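Local coordinates for uncharacterized protein (Parabacteroides distasonis, PDB 3LM3), which is of unknown function but probably acts on carbohydrates as a glycoside hydrolase or deacetylase, at residues Ile173-Asn178 with Asn416-Arg421; Lys365-Ala370 with Gln437-Lys442; Ile385-Tyr390 with Ile412-Gln417. All coordinates share one frame; numbering follows the deposited sequence. Where two conformers were deposited one is given.

Interaction 1: residues Ile173-Asn178 with Asn416-Arg421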
loop_
_atom_site.group_PDB
_atom_site.type_symbol
_atom_site.label_atom_id
_atom_site.label_comp_id
_atom_site.label_asym_id
_atom_site.label_seq_id
_atom_site.Cartn_x
_atom_site.Cartn_y
_atom_site.Cartn_z
ATOM N N ILE A 173 1.660 4.964 -0.376
ATOM C CA ILE A 173 1.784 4.470 1.034
ATOM C C ILE A 173 0.659 5.193 1.721
ATOM O O ILE A 173 0.803 6.286 2.290
ATOM C CB ILE A 173 3.168 4.634 1.764
ATOM C CG1 ILE A 173 4.285 3.900 0.996
ATOM C CG2 ILE A 173 3.115 3.936 3.104
ATOM C CD1 ILE A 173 5.646 3.719 1.773
ATOM N N TRP A 174 -0.532 4.606 1.601
ATOM C CA TRP A 174 -1.759 5.339 1.859
ATOM C C TRP A 174 -1.783 5.923 3.257
ATOM O O TRP A 174 -1.569 5.211 4.259
ATOM C CB TRP A 174 -3.023 4.471 1.659
ATOM C CG TRP A 174 -4.227 5.342 1.749
ATOM C CD1 TRP A 174 -4.661 6.225 0.800
ATOM C CD2 TRP A 174 -5.073 5.530 2.883
ATOM N NE1 TRP A 174 -5.740 6.931 1.264
ATOM C CE2 TRP A 174 -6.006 6.527 2.550
ATOM C CE3 TRP A 174 -5.135 4.953 4.161
ATOM C CZ2 TRP A 174 -6.972 6.958 3.444
ATOM C CZ3 TRP A 174 -6.108 5.397 5.040
ATOM C CH2 TRP A 174 -7.013 6.379 4.678
ATOM N N SER A 175 -2.052 7.230 3.336
ATOM C CA SER A 175 -2.184 8.003 4.570
ATOM C C SER A 175 -0.907 8.259 5.322
ATOM O O SER A 175 -0.946 8.861 6.369
ATOM C CB SER A 175 -3.231 7.453 5.546
ATOM O OG SER A 175 -2.798 6.335 6.309
ATOM N N GLN A 176 0.230 7.850 4.809
ATOM C CA GLN A 176 1.481 8.014 5.545
ATOM C C GLN A 176 1.761 9.493 5.811
ATOM O O GLN A 176 1.773 10.322 4.890
ATOM C CB GLN A 176 2.650 7.394 4.771
ATOM C CG GLN A 176 4.033 7.834 5.258
ATOM C CD GLN A 176 4.174 7.710 6.746
ATOM O OE1 GLN A 176 4.879 8.495 7.398
ATOM N NE2 GLN A 176 3.481 6.747 7.306
ATOM N N HIS A 177 1.952 9.820 7.090
ATOM C CA HIS A 177 2.387 11.153 7.479
ATOM C C HIS A 177 3.261 10.940 8.735
ATOM O O HIS A 177 2.857 10.247 9.693
ATOM C CB HIS A 177 1.171 12.091 7.708
ATOM C CG HIS A 177 1.367 13.519 7.249
ATOM N ND1 HIS A 177 1.243 13.914 5.934
ATOM C CD2 HIS A 177 1.616 14.652 7.950
ATOM C CE1 HIS A 177 1.448 15.215 5.835
ATOM N NE2 HIS A 177 1.667 15.690 7.048
ATOM N N ASN A 178 4.438 11.543 8.726
ATOM C CA ASN A 178 5.443 11.313 9.767
ATOM C C ASN A 178 5.691 9.833 10.091
ATOM O O ASN A 178 5.469 9.387 11.225
ATOM C CB ASN A 178 5.079 12.095 11.027
ATOM C CG ASN A 178 5.722 13.457 11.059
ATOM O OD1 ASN A 178 6.628 13.738 10.272
ATOM N ND2 ASN A 178 5.268 14.313 11.977
ATOM N N ASN A 416 -7.731 17.899 5.996
ATOM C CA ASN A 416 -6.946 16.656 5.996
ATOM C C ASN A 416 -7.058 15.950 7.343
ATOM O O ASN A 416 -6.945 16.582 8.391
ATOM C CB ASN A 416 -5.491 16.942 5.638
ATOM C CG ASN A 416 -4.601 15.756 5.901
ATOM O OD1 ASN A 416 -4.066 15.628 7.006
ATOM N ND2 ASN A 416 -4.517 14.844 4.928
ATOM N N GLN A 417 -7.221 14.623 7.301
ATOM C CA GLN A 417 -7.494 13.803 8.494
ATOM C C GLN A 417 -6.458 13.896 9.597
ATOM O O GLN A 417 -6.803 13.691 10.753
ATOM C CB GLN A 417 -7.683 12.347 8.099
ATOM C CG GLN A 417 -6.415 11.672 7.562
ATOM C CD GLN A 417 -6.658 10.256 7.069
ATOM O OE1 GLN A 417 -7.550 9.570 7.575
ATOM N NE2 GLN A 417 -5.841 9.797 6.106
ATOM N N LYS A 418 -5.198 14.195 9.269
ATOM C CA LYS A 418 -4.172 14.250 10.294
ATOM C C LYS A 418 -4.386 15.423 11.255
ATOM O O LYS A 418 -3.835 15.437 12.362
ATOM C CB LYS A 418 -2.774 14.300 9.668
ATOM C CG LYS A 418 -2.493 13.204 8.653
ATOM C CD LYS A 418 -2.463 11.785 9.281
ATOM C CE LYS A 418 -2.355 10.749 8.217
ATOM N NZ LYS A 418 -2.186 9.361 8.795
ATOM N N ALA A 419 -5.188 16.399 10.834
ATOM C CA ALA A 419 -5.651 17.465 11.751
ATOM C C ALA A 419 -4.500 18.305 12.312
ATOM O O ALA A 419 -4.525 18.700 13.496
ATOM C CB ALA A 419 -6.507 16.888 12.891
ATOM N N LEU A 420 -3.510 18.564 11.472
ATOM C CA LEU A 420 -2.323 19.289 11.915
ATOM C C LEU A 420 -2.438 20.792 11.736
ATOM O O LEU A 420 -1.654 21.516 12.331
ATOM C CB LEU A 420 -1.064 18.770 11.241
ATOM C CG LEU A 420 -0.783 17.290 11.558
ATOM C CD1 LEU A 420 0.439 16.827 10.824
ATOM C CD2 LEU A 420 -0.627 17.027 13.053
ATOM N N ARG A 421 -3.403 21.245 10.940
ATOM C CA ARG A 421 -3.652 22.678 10.709
ATOM C C ARG A 421 -4.967 23.145 11.359
ATOM O O ARG A 421 -5.903 22.366 11.508
ATOM C CB ARG A 421 -3.743 22.941 9.204
ATOM C CG ARG A 421 -2.553 22.458 8.399
ATOM C CD ARG A 421 -2.835 22.557 6.924
ATOM N NE ARG A 421 -4.034 21.809 6.526
ATOM C CZ ARG A 421 -4.636 21.904 5.342
ATOM N NH1 ARG A 421 -4.146 22.682 4.385
ATOM N NH2 ARG A 421 -5.750 21.209 5.113
HETATM O O HOH W 1 0.653 8.110 9.059
#
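Buried K418 turns its ammonium onto the backbone carbonyl of S175, with no carboxylate among its partners across the contact. Its NZ hydrogen-bonds to S175 O at 2.8 Å. This is a loop-to-loop contact between two beta turns, a type II turn at I173-Q176 and a type I turn at N416-A419. It joins the loop after strand 168-172 of a parallel sheet to the loop after strand 383-389 of the antiparallel sheet. K418 bends at chi2 (-66°) and is extended beyond that. Its CE passes H177 CB at 3.8 Å, and its NZ meets the S175 carbonyl at a C=O...N angle of 150°. A water accepts from K418 NZ at 3.1 Å and from H177 N, linking the two loops. Three carbonyl oxygens, of S175, A225 and R227, and this water surround the ammonium, which has three N-H groups to share. L420 reaches the H177 ring tip to tip at the more exposed end. At the other end Q417 NE2 lies 3.6 Å from S175 CB and next to W174 CH2. The Q417 amide is inclined 66° to the indole and bonds to D185, while W174 NE1 bonds to S187 O. S175 CB rests over one face of the W174 ring, toward its rim. N416 closes an Asx turn: its OD1 accepts from K418 N at 2.9 Å, with the donor above the carbonyl plane.

Interaction 2: residues Lys365-Ala370 with Gln437-Lys442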
loop_
_atom_site.group_PDB
_atom_site.type_symbol
_atom_site.label_atom_id
_atom_site.label_comp_id
_atom_site.label_asym_id
_atom_site.label_seq_id
_atom_site.Cartn_x
_atom_site.Cartn_y
_atom_site.Cartn_z
ATOM N N LYS A 365 -12.773 10.297 -8.730
ATOM C CA LYS A 365 -11.767 11.007 -9.521
ATOM C C LYS A 365 -11.527 12.432 -9.029
ATOM O O LYS A 365 -10.444 12.962 -9.139
ATOM C CB LYS A 365 -12.199 11.039 -10.992
ATOM C CG LYS A 365 -11.246 11.770 -11.916
ATOM C CD LYS A 365 -11.721 11.762 -13.352
ATOM C CE LYS A 365 -12.662 12.884 -13.629
ATOM N NZ LYS A 365 -13.108 12.965 -15.083
ATOM N N GLU A 366 -12.585 13.069 -8.527
ATOM C CA GLU A 366 -12.529 14.489 -8.224
ATOM C C GLU A 366 -12.258 14.852 -6.767
ATOM O O GLU A 366 -11.842 15.969 -6.516
ATOM C CB GLU A 366 -13.760 15.193 -8.760
ATOM C CG GLU A 366 -13.723 15.300 -10.288
ATOM C CD GLU A 366 -14.879 16.115 -10.855
ATOM O OE1 GLU A 366 -16.027 15.642 -10.795
ATOM O OE2 GLU A 366 -14.605 17.224 -11.346
ATOM N N PHE A 367 -12.493 13.933 -5.830
ATOM C CA PHE A 367 -12.165 14.179 -4.428
ATOM C C PHE A 367 -12.207 12.891 -3.612
ATOM O O PHE A 367 -12.776 11.879 -4.039
ATOM C CB PHE A 367 -13.108 15.208 -3.793
ATOM C CG PHE A 367 -14.557 14.775 -3.716
ATOM C CD1 PHE A 367 -15.439 15.051 -4.753
ATOM C CD2 PHE A 367 -15.049 14.118 -2.597
ATOM C CE1 PHE A 367 -16.789 14.678 -4.667
ATOM C CE2 PHE A 367 -16.389 13.723 -2.515
ATOM C CZ PHE A 367 -17.257 14.008 -3.563
ATOM N N ARG A 368 -11.606 12.972 -2.430
ATOM C CA ARG A 368 -11.949 12.031 -1.370
ATOM C C ARG A 368 -12.564 12.787 -0.214
ATOM O O ARG A 368 -12.290 13.978 -0.004
ATOM C CB ARG A 368 -10.735 11.194 -0.924
ATOM C CG ARG A 368 -9.667 11.973 -0.171
ATOM C CD ARG A 368 -8.531 11.126 0.345
ATOM N NE ARG A 368 -7.873 11.784 1.461
ATOM C CZ ARG A 368 -6.820 11.326 2.109
ATOM N NH1 ARG A 368 -6.170 10.244 1.686
ATOM N NH2 ARG A 368 -6.390 11.953 3.181
ATOM N N LEU A 369 -13.358 12.060 0.553
ATOM C CA LEU A 369 -14.122 12.601 1.664
ATOM C C LEU A 369 -14.237 11.542 2.752
ATOM O O LEU A 369 -14.628 10.428 2.467
ATOM C CB LEU A 369 -15.527 12.987 1.210
ATOM C CG LEU A 369 -16.570 13.397 2.252
ATOM C CD1 LEU A 369 -16.245 14.783 2.839
ATOM C CD2 LEU A 369 -17.988 13.438 1.622
ATOM N N ALA A 370 -13.949 11.941 3.995
ATOM C CA ALA A 370 -14.167 11.079 5.170
ATOM C C ALA A 370 -15.081 11.753 6.182
ATOM O O ALA A 370 -14.877 12.927 6.534
ATOM C CB ALA A 370 -12.848 10.772 5.860
ATOM N N GLN A 437 -19.709 21.758 -1.218
ATOM C CA GLN A 437 -20.989 21.066 -1.176
ATOM C C GLN A 437 -21.461 20.655 -2.579
ATOM O O GLN A 437 -22.058 19.580 -2.742
ATOM C CB GLN A 437 -22.071 21.947 -0.520
ATOM C CG GLN A 437 -21.862 22.147 0.979
ATOM C CD GLN A 437 -22.989 22.901 1.648
ATOM O OE1 GLN A 437 -24.165 22.694 1.332
ATOM N NE2 GLN A 437 -22.634 23.780 2.579
ATOM N N ASP A 438 -21.308 21.543 -3.548
ATOM C CA ASP A 438 -21.841 21.270 -4.894
ATOM C C ASP A 438 -21.122 20.076 -5.521
ATOM O O ASP A 438 -21.774 19.200 -6.117
ATOM C CB ASP A 438 -21.685 22.474 -5.817
ATOM C CG ASP A 438 -22.656 23.595 -5.495
ATOM O OD1 ASP A 438 -23.773 23.318 -4.982
ATOM O OD2 ASP A 438 -22.253 24.733 -5.788
ATOM N N LEU A 439 -19.804 20.050 -5.345
ATOM C CA LEU A 439 -18.953 18.919 -5.805
ATOM C C LEU A 439 -19.349 17.626 -5.118
ATOM O O LEU A 439 -19.537 16.596 -5.775
ATOM C CB LEU A 439 -17.472 19.219 -5.593
ATOM C CG LEU A 439 -16.469 18.183 -6.138
ATOM C CD1 LEU A 439 -16.660 18.054 -7.652
ATOM C CD2 LEU A 439 -15.027 18.533 -5.827
ATOM N N ILE A 440 -19.529 17.670 -3.798
ATOM C CA ILE A 440 -20.042 16.523 -3.088
ATOM C C ILE A 440 -21.406 16.058 -3.601
ATOM O O ILE A 440 -21.612 14.869 -3.827
ATOM C CB ILE A 440 -20.050 16.759 -1.543
ATOM C CG1 ILE A 440 -18.619 16.935 -1.046
ATOM C CG2 ILE A 440 -20.720 15.635 -0.803
ATOM C CD1 ILE A 440 -18.534 17.440 0.372
ATOM N N ARG A 441 -22.336 17.010 -3.765
ATOM C CA ARG A 441 -23.709 16.681 -4.184
ATOM C C ARG A 441 -23.762 16.013 -5.563
ATOM O O ARG A 441 -24.605 15.133 -5.779
ATOM C CB ARG A 441 -24.620 17.922 -4.173
ATOM C CG ARG A 441 -26.102 17.589 -4.363
ATOM C CD ARG A 441 -26.971 18.837 -4.500
ATOM N NE ARG A 441 -27.009 19.598 -3.256
ATOM C CZ ARG A 441 -27.862 19.384 -2.259
ATOM N NH1 ARG A 441 -28.777 18.423 -2.344
ATOM N NH2 ARG A 441 -27.801 20.137 -1.170
ATOM N N LYS A 442 -22.854 16.408 -6.448
ATOM C CA LYS A 442 -22.662 15.814 -7.780
ATOM C C LYS A 442 -22.463 14.311 -7.722
ATOM O O LYS A 442 -22.939 13.579 -8.592
ATOM C CB LYS A 442 -21.443 16.451 -8.453
ATOM C CG LYS A 442 -21.039 15.870 -9.811
ATOM C CD LYS A 442 -19.866 16.642 -10.392
ATOM C CE LYS A 442 -19.279 15.979 -11.634
ATOM N NZ LYS A 442 -18.231 16.848 -12.245
#
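Segment 367-370 of strand 367-374 and helix segment 437-442 run at 93° to each other, with their axes 10.3 Å apart at closest approach. This is alpha/beta packing: helix 434-443 lies across one face of the four-stranded antiparallel sheet. F367 takes part in two of the three apolar pairs. Chi1 of 64° places its CG between the backbone N and the carbonyl carbon, and the ring packs against the helix at L439 and I440. The F367 and L439 side chains run alongside each other, pointing opposite ways, and F367 CD1 comes within 3.6 Å of L439 CG. F367 CE1 approaches L439 O at 3.5 Å. The far end of the ring, CZ, meets I440 CA at 3.8 Å, and the two side chains cross at about a right angle. F387 on the adjacent strand also meets the F367 ring. Toward solvent, the extended K442 makes a salt bridge from NZ to E366 OE1 at 2.9 Å, on the syn lone pair of that oxygen. Y443 OH also bonds to this OE1. L439 CD1 lies beside the bridge, 4.0 Å from E366 OE1. On the other flank, L369 CD2 touches I440 CD1 at 4.2 Å.

Interaction 3: residues Ile385-Tyr390 with Ile412-Gln417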
loop_
_atom_site.group_PDB
_atom_site.type_symbol
_atom_site.label_atom_id
_atom_site.label_comp_id
_atom_site.label_asym_id
_atom_site.label_seq_id
_atom_site.Cartn_x
_atom_site.Cartn_y
_atom_site.Cartn_z
ATOM N N ILE A 385 -13.913 14.909 8.416
ATOM C CA ILE A 385 -12.534 14.924 8.892
ATOM C C ILE A 385 -11.502 14.989 7.762
ATOM O O ILE A 385 -10.316 15.221 8.014
ATOM C CB ILE A 385 -12.196 13.748 9.853
ATOM C CG1 ILE A 385 -12.225 12.396 9.144
ATOM C CG2 ILE A 385 -13.154 13.780 11.050
ATOM C CD1 ILE A 385 -11.511 11.283 9.966
ATOM N N ASP A 386 -11.937 14.764 6.524
ATOM C CA ASP A 386 -11.060 14.900 5.360
ATOM C C ASP A 386 -11.923 15.298 4.178
ATOM O O ASP A 386 -12.957 14.687 3.919
ATOM C CB ASP A 386 -10.318 13.583 5.053
ATOM C CG ASP A 386 -9.158 13.767 4.104
ATOM O OD1 ASP A 386 -9.431 13.806 2.871
ATOM O OD2 ASP A 386 -7.998 13.803 4.614
ATOM N N PHE A 387 -11.494 16.320 3.446
ATOM C CA PHE A 387 -12.049 16.646 2.148
ATOM C C PHE A 387 -10.887 17.149 1.326
ATOM O O PHE A 387 -10.347 18.234 1.600
ATOM C CB PHE A 387 -13.164 17.687 2.250
ATOM C CG PHE A 387 -13.755 18.049 0.918
ATOM C CD1 PHE A 387 -14.405 17.077 0.149
ATOM C CD2 PHE A 387 -13.683 19.338 0.439
ATOM C CE1 PHE A 387 -14.934 17.394 -1.088
ATOM C CE2 PHE A 387 -14.224 19.659 -0.810
ATOM C CZ PHE A 387 -14.856 18.692 -1.557
ATOM N N THR A 388 -10.445 16.326 0.377
ATOM C CA THR A 388 -9.266 16.593 -0.414
ATOM C C THR A 388 -9.700 16.593 -1.874
ATOM O O THR A 388 -10.126 15.574 -2.397
ATOM C CB THR A 388 -8.203 15.509 -0.161
ATOM O OG1 THR A 388 -7.878 15.443 1.227
ATOM C CG2 THR A 388 -6.911 15.776 -0.951
ATOM N N ARG A 389 -9.621 17.756 -2.521
ATOM C CA ARG A 389 -10.032 17.901 -3.910
ATOM C C ARG A 389 -8.921 17.573 -4.879
ATOM O O ARG A 389 -7.791 17.939 -4.684
ATOM C CB ARG A 389 -10.505 19.341 -4.142
ATOM C CG ARG A 389 -11.810 19.628 -3.467
ATOM C CD ARG A 389 -12.268 21.040 -3.711
ATOM N NE ARG A 389 -12.662 21.239 -5.094
ATOM C CZ ARG A 389 -13.463 22.202 -5.492
ATOM N NH1 ARG A 389 -13.978 23.064 -4.612
ATOM N NH2 ARG A 389 -13.764 22.290 -6.769
ATOM N N TYR A 390 -9.275 16.871 -5.944
ATOM C CA TYR A 390 -8.343 16.505 -6.990
ATOM C C TYR A 390 -8.519 17.332 -8.252
ATOM O O TYR A 390 -7.653 17.303 -9.116
ATOM C CB TYR A 390 -8.526 15.030 -7.332
ATOM C CG TYR A 390 -8.347 14.100 -6.166
ATOM C CD1 TYR A 390 -7.268 14.220 -5.320
ATOM C CD2 TYR A 390 -9.224 13.025 -5.969
ATOM C CE1 TYR A 390 -7.085 13.338 -4.259
ATOM C CE2 TYR A 390 -9.046 12.131 -4.927
ATOM C CZ TYR A 390 -7.989 12.306 -4.058
ATOM O OH TYR A 390 -7.782 11.404 -3.027
ATOM N N ILE A 412 -2.703 17.908 -0.019
ATOM C CA ILE A 412 -3.560 18.438 1.034
ATOM C C ILE A 412 -4.094 19.781 0.571
ATOM O O ILE A 412 -3.324 20.608 0.021
ATOM C CB ILE A 412 -2.735 18.603 2.337
ATOM C CG1 ILE A 412 -2.379 17.236 2.909
ATOM C CG2 ILE A 412 -3.484 19.393 3.418
ATOM C CD1 ILE A 412 -1.410 17.250 4.105
ATOM N N ASN A 413 -5.390 20.001 0.735
ATOM C CA ASN A 413 -5.946 21.306 0.434
ATOM C C ASN A 413 -7.000 21.648 1.488
ATOM O O ASN A 413 -6.623 22.191 2.522
ATOM C CB ASN A 413 -6.397 21.435 -1.033
ATOM C CG ASN A 413 -7.149 20.225 -1.550
ATOM O OD1 ASN A 413 -8.238 19.913 -1.099
ATOM N ND2 ASN A 413 -6.589 19.600 -2.586
ATOM N N LYS A 414 -8.262 21.281 1.318
ATOM C CA LYS A 414 -9.321 21.834 2.199
ATOM C C LYS A 414 -9.253 21.343 3.666
ATOM O O LYS A 414 -9.024 22.133 4.589
ATOM C CB LYS A 414 -10.714 21.583 1.601
ATOM C CG LYS A 414 -10.909 22.132 0.174
ATOM C CD LYS A 414 -10.426 23.594 0.031
ATOM C CE LYS A 414 -11.049 24.331 -1.195
ATOM N NZ LYS A 414 -12.457 24.809 -0.963
ATOM N N ILE A 415 -9.467 20.051 3.881
ATOM C CA ILE A 415 -9.446 19.443 5.204
ATOM C C ILE A 415 -8.694 18.111 5.096
ATOM O O ILE A 415 -9.017 17.288 4.240
ATOM C CB ILE A 415 -10.888 19.176 5.743
ATOM C CG1 ILE A 415 -11.687 20.503 5.803
ATOM C CG2 ILE A 415 -10.884 18.527 7.127
ATOM C CD1 ILE A 415 -13.103 20.360 6.319
ATOM N N ASN A 416 -7.731 17.899 5.996
ATOM C CA ASN A 416 -6.946 16.656 5.996
ATOM C C ASN A 416 -7.058 15.950 7.343
ATOM O O ASN A 416 -6.945 16.582 8.391
ATOM C CB ASN A 416 -5.491 16.942 5.638
ATOM C CG ASN A 416 -4.601 15.756 5.901
ATOM O OD1 ASN A 416 -4.066 15.628 7.006
ATOM N ND2 ASN A 416 -4.517 14.844 4.928
ATOM N N GLN A 417 -7.221 14.623 7.301
ATOM C CA GLN A 417 -7.494 13.803 8.494
ATOM C C GLN A 417 -6.458 13.896 9.597
ATOM O O GLN A 417 -6.803 13.691 10.753
ATOM C CB GLN A 417 -7.683 12.347 8.099
ATOM C CG GLN A 417 -6.415 11.672 7.562
ATOM C CD GLN A 417 -6.658 10.256 7.069
ATOM O OE1 GLN A 417 -7.550 9.570 7.575
ATOM N NE2 GLN A 417 -5.841 9.797 6.106
HETATM O O HOH W 2 -6.945 18.131 2.197
HETATM O O HOH W 3 -5.322 15.380 2.176
#
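F387 and I415 pair through their backbones as an antiparallel hydrogen-bonded pair. F387 N donates to I415 O at 2.8 Å, and I415 N returns a nearly straight bond (171°) to F387 O at 3.0 Å. Side chains extend the pairing at both ends. The N413 amide bonds to both the N and the O of R389: its OD1 accepts from R389 N at 2.9 Å, and its ND2 donates to R389 O, also at 2.9 Å. N413 CG lies between the backbone N and the carbonyl carbon (chi1 43°), and the amide at its end reaches the R389 backbone. Both bonds lie on lone pairs in the carbonyl planes. OD1 also accepts from K414 N. An alanine at N413 would probably leave R389 N and O, and K414 N, without these mates. At the other end Q417 N donates to D386 OD2 at 2.9 Å, on the anti side of the carboxylate. R368 forms a salt bridge with the same oxygen, and T388 OG1 donates to D386 OD1. The segment 412-417 thus adds a single bridge to strand 383-389, the edge of the antiparallel sheet, next to a classic beta bulge where I385 and D386 both face A370. Two waters join in. One accepts from N413 N and donates to T388 OG1; the other donates to T388 OG1 and accepts from N416 ND2. Apolar contacts lie alongside: K414 CB is 3.9 Å from F387 CD2, and F387 CB is 4.4 Å from I415 CB. The like charges K414 NZ and R389 NH1 stand 4.3 Å apart, and each makes a salt bridge to D436.

How the interactions relate
All three contacts are mainly buried, but their chemistry differs. Interaction 1 lies nearest the centre of the chain and joins loops far apart in sequence, chiefly by a lysine on one carbonyl and a bridging water. Interactions 2 and 3 hold the same antiparallel sheet. Interaction 2 covers one of its faces with a helix by apolar packing, with a salt bridge at its exposed rim. Interaction 3 extends its edge with backbone and amide bonds. N416 and Q417 belong to both 1 and 3, and R421 NH2 reaches N413 O. R368, on the strand of interaction 2 but not in that contact, reaches W174 of 1 and D386 of 3. E366 O and Y390 N probably bond between 2 and 3.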